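Local coordinates for protein pyridoxine 4-oxidase (Mesorhizobium loti, PDB 4HA6) that is an FAD-dependent oxidase of the GMC family that oxidises pyridoxine at its 4-hydroxymethyl group with molecular oxygen, giving pyridoxal, at residues A[226-231]-A[468-473]; A[365-370]-A[392-397]. All coordinates share one frame; numbering follows the deposited sequence.

Interaction 1: A[226-231]-A[468-473]; sequences NQVRSL and KALDNL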
loop_
_atom_site.group_PDB
_atom_site.type_symbol
_atom_site.label_atom_id
_atom_site.label_comp_id
_atom_site.label_asym_id
_atom_site.label_seq_id
_atom_site.Cartn_x
_atom_site.Cartn_y
_atom_site.Cartn_z
ATOM N N ASN A 226 -18.195 21.813 -16.131
ATOM C CA ASN A 226 -17.563 21.354 -14.896
ATOM C C ASN A 226 -17.851 19.901 -14.551
ATOM O O ASN A 226 -17.800 19.516 -13.381
ATOM C CB ASN A 226 -17.960 22.239 -13.728
ATOM C CG ASN A 226 -17.483 23.659 -13.901
ATOM O OD1 ASN A 226 -16.396 23.899 -14.434
ATOM N ND2 ASN A 226 -18.296 24.616 -13.466
ATOM N N GLN A 227 -18.135 19.092 -15.569
ATOM C CA GLN A 227 -18.418 17.680 -15.345
ATOM C C GLN A 227 -17.675 16.777 -16.309
ATOM O O GLN A 227 -17.382 17.174 -17.451
ATOM C CB GLN A 227 -19.914 17.427 -15.505
ATOM C CG GLN A 227 -20.770 18.032 -14.414
ATOM C CD GLN A 227 -22.199 17.561 -14.510
ATOM O OE1 GLN A 227 -22.828 17.686 -15.558
ATOM N NE2 GLN A 227 -22.716 16.996 -13.426
ATOM N N VAL A 228 -17.369 15.566 -15.843
ATOM C CA VAL A 228 -16.950 14.489 -16.731
ATOM C C VAL A 228 -18.211 13.952 -17.409
ATOM O O VAL A 228 -19.168 13.548 -16.726
ATOM C CB VAL A 228 -16.298 13.318 -15.981
ATOM C CG1 VAL A 228 -16.022 12.184 -16.960
ATOM C CG2 VAL A 228 -14.991 13.751 -15.285
ATOM N N ARG A 229 -18.219 13.939 -18.740
ATOM C CA ARG A 229 -19.410 13.532 -19.480
ATOM C C ARG A 229 -19.322 12.074 -19.905
ATOM O O ARG A 229 -20.314 11.328 -19.850
ATOM C CB ARG A 229 -19.620 14.451 -20.687
ATOM C CG ARG A 229 -20.735 14.024 -21.634
ATOM C CD ARG A 229 -20.816 14.975 -22.819
ATOM N NE ARG A 229 -21.836 14.609 -23.805
ATOM C CZ ARG A 229 -21.567 14.091 -25.002
ATOM N NH1 ARG A 229 -20.308 13.865 -25.360
ATOM N NH2 ARG A 229 -22.551 13.797 -25.843
ATOM N N SER A 230 -18.129 11.657 -20.313
ATOM C CA SER A 230 -17.927 10.281 -20.738
ATOM C C SER A 230 -16.493 9.825 -20.498
ATOM O O SER A 230 -15.623 10.628 -20.151
ATOM C CB SER A 230 -18.270 10.131 -22.222
ATOM O OG SER A 230 -17.350 10.848 -23.027
ATOM N N LEU A 231 -16.266 8.526 -20.696
ATOM C CA LEU A 231 -14.946 7.912 -20.585
ATOM C C LEU A 231 -14.619 7.207 -21.883
ATOM O O LEU A 231 -15.474 6.516 -22.443
ATOM C CB LEU A 231 -14.919 6.858 -19.473
ATOM C CG LEU A 231 -15.360 7.202 -18.059
ATOM C CD1 LEU A 231 -16.877 7.135 -17.959
ATOM C CD2 LEU A 231 -14.714 6.239 -17.092
ATOM N N LYS A 468 -11.353 18.869 -6.887
ATOM C CA LYS A 468 -11.827 20.220 -6.572
ATOM C C LYS A 468 -12.341 21.000 -7.794
ATOM O O LYS A 468 -13.190 21.875 -7.660
ATOM C CB LYS A 468 -10.753 21.017 -5.815
ATOM C CG LYS A 468 -10.420 20.446 -4.429
ATOM C CD LYS A 468 -9.796 21.485 -3.481
ATOM C CE LYS A 468 -9.831 20.963 -2.035
ATOM N NZ LYS A 468 -9.321 21.939 -1.015
ATOM N N ALA A 469 -11.852 20.674 -8.988
ATOM C CA ALA A 469 -12.216 21.460 -10.171
ATOM C C ALA A 469 -13.473 20.985 -10.900
ATOM O O ALA A 469 -13.886 21.612 -11.876
ATOM C CB ALA A 469 -11.034 21.544 -11.149
ATOM N N LEU A 470 -14.080 19.887 -10.440
ATOM C CA LEU A 470 -15.234 19.309 -11.141
ATOM C C LEU A 470 -16.351 18.841 -10.194
ATOM O O LEU A 470 -16.123 18.636 -9.001
ATOM C CB LEU A 470 -14.783 18.146 -12.023
ATOM C CG LEU A 470 -13.867 18.494 -13.199
ATOM C CD1 LEU A 470 -13.419 17.257 -13.925
ATOM C CD2 LEU A 470 -14.543 19.432 -14.163
ATOM N N ASP A 471 -17.555 18.659 -10.726
ATOM C CA ASP A 471 -18.703 18.321 -9.883
ATOM C C ASP A 471 -18.964 16.819 -9.678
ATOM O O ASP A 471 -19.541 16.408 -8.669
ATOM C CB ASP A 471 -19.972 18.985 -10.433
ATOM C CG ASP A 471 -19.859 20.497 -10.503
ATOM O OD1 ASP A 471 -20.410 21.080 -11.463
ATOM O OD2 ASP A 471 -19.222 21.102 -9.607
ATOM N N ASN A 472 -18.559 15.988 -10.629
ATOM C CA ASN A 472 -19.007 14.603 -10.580
ATOM C C ASN A 472 -17.875 13.599 -10.694
ATOM O O ASN A 472 -18.105 12.459 -11.120
ATOM C CB ASN A 472 -20.040 14.341 -11.679
ATOM C CG ASN A 472 -19.435 14.408 -13.056
ATOM O OD1 ASN A 472 -18.374 15.016 -13.255
ATOM N ND2 ASN A 472 -20.091 13.774 -14.018
ATOM N N LEU A 473 -16.663 14.019 -10.315
ATOM C CA LEU A 473 -15.496 13.138 -10.359
ATOM C C LEU A 473 -14.855 12.976 -8.989
ATOM O O LEU A 473 -14.514 13.955 -8.323
ATOM C CB LEU A 473 -14.468 13.662 -11.372
ATOM C CG LEU A 473 -13.115 12.951 -11.487
ATOM C CD1 LEU A 473 -13.277 11.534 -11.971
ATOM C CD2 LEU A 473 -12.214 13.727 -12.433
#

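Interaction 2: A[365-370]-A[392-397]; sequences PTSRGS and GRDRER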
loop_
_atom_site.group_PDB
_atom_site.type_symbol
_atom_site.label_atom_id
_atom_site.label_comp_id
_atom_site.label_asym_id
_atom_site.label_seq_id
_atom_site.Cartn_x
_atom_site.Cartn_y
_atom_site.Cartn_z
ATOM N N PRO A 365 8.343 8.670 6.248
ATOM C CA PRO A 365 9.352 9.447 5.505
ATOM C C PRO A 365 8.859 10.858 5.199
ATOM O O PRO A 365 7.659 11.045 4.909
ATOM C CB PRO A 365 9.511 8.665 4.189
ATOM C CG PRO A 365 8.242 7.822 4.067
ATOM C CD PRO A 365 7.878 7.486 5.501
ATOM N N THR A 366 9.763 11.831 5.285
ATOM C CA THR A 366 9.409 13.213 4.996
ATOM C C THR A 366 9.751 13.583 3.570
ATOM O O THR A 366 9.298 14.618 3.097
ATOM C CB THR A 366 10.053 14.233 5.981
ATOM O OG1 THR A 366 11.479 14.220 5.842
ATOM C CG2 THR A 366 9.689 13.887 7.400
ATOM N N SER A 367 10.544 12.753 2.881
ATOM C CA SER A 367 10.785 12.965 1.449
ATOM C C SER A 367 9.476 12.887 0.659
ATOM O O SER A 367 8.512 12.231 1.082
ATOM C CB SER A 367 11.786 11.942 0.888
ATOM O OG SER A 367 12.997 11.960 1.629
ATOM N N ARG A 368 9.441 13.570 -0.482
ATOM C CA ARG A 368 8.237 13.625 -1.307
ATOM C C ARG A 368 8.647 13.622 -2.770
ATOM O O ARG A 368 9.539 14.380 -3.169
ATOM C CB ARG A 368 7.425 14.884 -0.996
ATOM C CG ARG A 368 6.786 14.913 0.391
ATOM C CD ARG A 368 5.692 13.842 0.511
ATOM N NE ARG A 368 4.963 13.942 1.777
ATOM C CZ ARG A 368 5.403 13.468 2.940
ATOM N NH1 ARG A 368 6.582 12.850 3.022
ATOM N NH2 ARG A 368 4.658 13.603 4.033
ATOM N N GLY A 369 8.022 12.755 -3.562
ATOM C CA GLY A 369 8.393 12.653 -4.956
ATOM C C GLY A 369 7.271 13.023 -5.899
ATOM O O GLY A 369 6.348 13.769 -5.532
ATOM N N SER A 370 7.335 12.507 -7.126
ATOM C CA SER A 370 6.315 12.877 -8.111
ATOM C C SER A 370 6.181 11.811 -9.175
ATOM O O SER A 370 7.115 11.029 -9.396
ATOM C CB SER A 370 6.660 14.209 -8.773
ATOM O OG SER A 370 7.828 14.089 -9.586
ATOM N N GLY A 392 17.346 14.915 5.349
ATOM C CA GLY A 392 18.275 14.523 6.404
ATOM C C GLY A 392 17.602 13.708 7.486
ATOM O O GLY A 392 18.213 12.805 8.082
ATOM N N ARG A 393 16.329 14.019 7.732
ATOM C CA ARG A 393 15.524 13.294 8.707
ATOM C C ARG A 393 15.365 11.826 8.293
ATOM O O ARG A 393 15.600 10.909 9.107
ATOM C CB ARG A 393 14.158 13.980 8.860
ATOM C CG ARG A 393 13.191 13.324 9.856
ATOM C CD ARG A 393 13.762 13.318 11.267
ATOM N NE ARG A 393 12.730 13.383 12.300
ATOM C CZ ARG A 393 12.945 13.862 13.522
ATOM N NH1 ARG A 393 14.152 14.317 13.846
ATOM N NH2 ARG A 393 11.965 13.890 14.418
ATOM N N ASP A 394 14.999 11.597 7.029
ATOM C CA ASP A 394 14.833 10.227 6.512
ATOM C C ASP A 394 16.136 9.431 6.631
ATOM O O ASP A 394 16.124 8.247 6.952
ATOM C CB ASP A 394 14.393 10.240 5.039
ATOM C CG ASP A 394 12.934 10.628 4.860
ATOM O OD1 ASP A 394 12.262 10.928 5.873
ATOM O OD2 ASP A 394 12.460 10.652 3.698
ATOM N N ARG A 395 17.261 10.087 6.347
ATOM C CA ARG A 395 18.552 9.413 6.398
ATOM C C ARG A 395 18.962 9.122 7.841
ATOM O O ARG A 395 19.471 8.039 8.144
ATOM C CB ARG A 395 19.624 10.239 5.667
ATOM C CG ARG A 395 19.433 10.278 4.140
ATOM C CD ARG A 395 20.441 11.201 3.434
ATOM N NE ARG A 395 21.827 10.909 3.805
ATOM C CZ ARG A 395 22.859 10.966 2.969
ATOM N NH1 ARG A 395 22.674 11.294 1.696
ATOM N NH2 ARG A 395 24.077 10.688 3.405
ATOM N N GLU A 396 18.722 10.088 8.728
ATOM C CA GLU A 396 19.087 9.954 10.143
ATOM C C GLU A 396 18.269 8.849 10.816
ATOM O O GLU A 396 18.835 7.971 11.494
ATOM C CB GLU A 396 18.918 11.301 10.872
ATOM C CG GLU A 396 19.399 11.337 12.347
ATOM C CD GLU A 396 18.382 10.744 13.334
ATOM O OE1 GLU A 396 17.172 10.722 13.005
ATOM O OE2 GLU A 396 18.789 10.308 14.444
ATOM N N ARG A 397 16.949 8.887 10.611
ATOM C CA ARG A 397 16.037 7.862 11.118
ATOM C C ARG A 397 16.379 6.435 10.634
ATOM O O ARG A 397 16.224 5.471 11.392
ATOM C CB ARG A 397 14.589 8.201 10.740
ATOM C CG ARG A 397 13.978 9.337 11.530
ATOM C CD ARG A 397 13.579 8.838 12.915
ATOM N NE ARG A 397 13.063 9.898 13.779
ATOM C CZ ARG A 397 13.739 10.424 14.799
ATOM N NH1 ARG A 397 14.971 9.993 15.088
ATOM N NH2 ARG A 397 13.181 11.377 15.533
#

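Interaction 1: A[226-231]-A[468-473]
Asn472 holds CG in the crowded position between its backbone N and carbonyl carbon (chi1 68°), with a modest turn of the amide at chi2. This swings the flat amide against the backbone of Val228. Val228 has CG1 anti to its backbone N, which leaves CG2 to meet the leucines. The Asn472 amide reads both polar groups of Val228. OD1 takes the N-H of Val228 N on an in-plane lone pair, with Val228 N and Asn472 OD1 2.8 Å apart. Asn472 ND2 gives its proton to Val228 O at 2.9 Å, and this bond is nearly straight (172°). The acceptor lies in the amide plane, so the two bonds fix the rotation of the group. ND2 also bonds Asp245 O, so this buried amide is well satisfied. One residue earlier, Asp471 N donates to Asn226 O at 2.8 Å, approaching almost along the C=O axis. Leu470 CD2 rests on the same oxygen, 3.4 Å from Asn226 O. The Gln227 chain crosses Asn472 at about a right angle on the exposed side. On the buried side Val228 CG2 touches Leu473 CB at 3.9 Å and Leu470 CD1 at 4.1 Å. Ile247 and Leu223 also pack on Val228. Here an asparagine side chain pairs with a strand backbone much as another backbone would. It ties the antiparallel three-stranded sheet to the Rossmann-type parallel sheet of the FAD-binding domain, where strand 473-475 begins.

Interaction 2: A[365-370]-A[392-397]
The carboxylate of Asp394 is met on a syn lone pair of one oxygen and from above its plane at the other. OD1 uses that lone pair for Thr366 N, with Thr366 N and Asp394 OD1 2.7 Å apart and the bond nearly straight (169°). OD2 is approached by two donors of one residue. Ser367 N lies 3.0 Å from Asp394 OD2, and Ser367 OG only 2.5 Å from Asp394 OD2, a short bond. The guanidinium of Arg368 has the carbonyl carbon of Pro365 at its edge. Its NH1 gives bonds to Pro365 O and Ser367 O, both close to its plane, and so clamps the loop from within. Arg397 NH2 lies over one face of the Arg393 guanidinium, toward its rim. Both are donors, so no bond forms there. Glu396 OE1, 3.1 Å from Arg397 NH1 and well out of that guanidinium plane, probably eases the repulsion by charge alone. Asp394 has CG anti to its carbonyl carbon (chi1 -75°), which sends the carboxylate from the helix to the loop. Three bonds grip the buried group, which would help keep it ionised. Pro365 CB adds a contact at 3.6 Å from Asp394 OD2. Thr391, just ahead of the helix, bonds both Thr366 OG1 and Asp394 N, while Gln390 N bonds Ser367 OG. Asp394 and Arg397 also touch Ile362 of strand 355-362. An aspartate in the first turn of helix 392-409 thus gathers two successive backbone amides and a serine hydroxyl of a loop, joining that helix to the loop leaving a strand of the six-stranded antiparallel sheet.

In the fold
The two contacts lie in different parts of a single chain. Their centres are about 35 Å apart and their nearest atoms about 17 Å, so they do not touch. Interaction 2 is nested along the sequence inside the loop closed by interaction 1: 226-231 comes first, then 365-370 and 392-397, and last 468-473. They share no sheet. Interaction 1 sits where the three-stranded antiparallel sheet meets the parallel sheet, with the side chain of Leu473 about 12 Å from the bound FAD. Interaction 2 belongs to the surroundings of the six-stranded sheet. The side chain of Pro365 is about 13 Å from the bound pyridoxamine (PXM). The chain thus leaves the FAD-binding part and returns to its parallel sheet through strand 473-475.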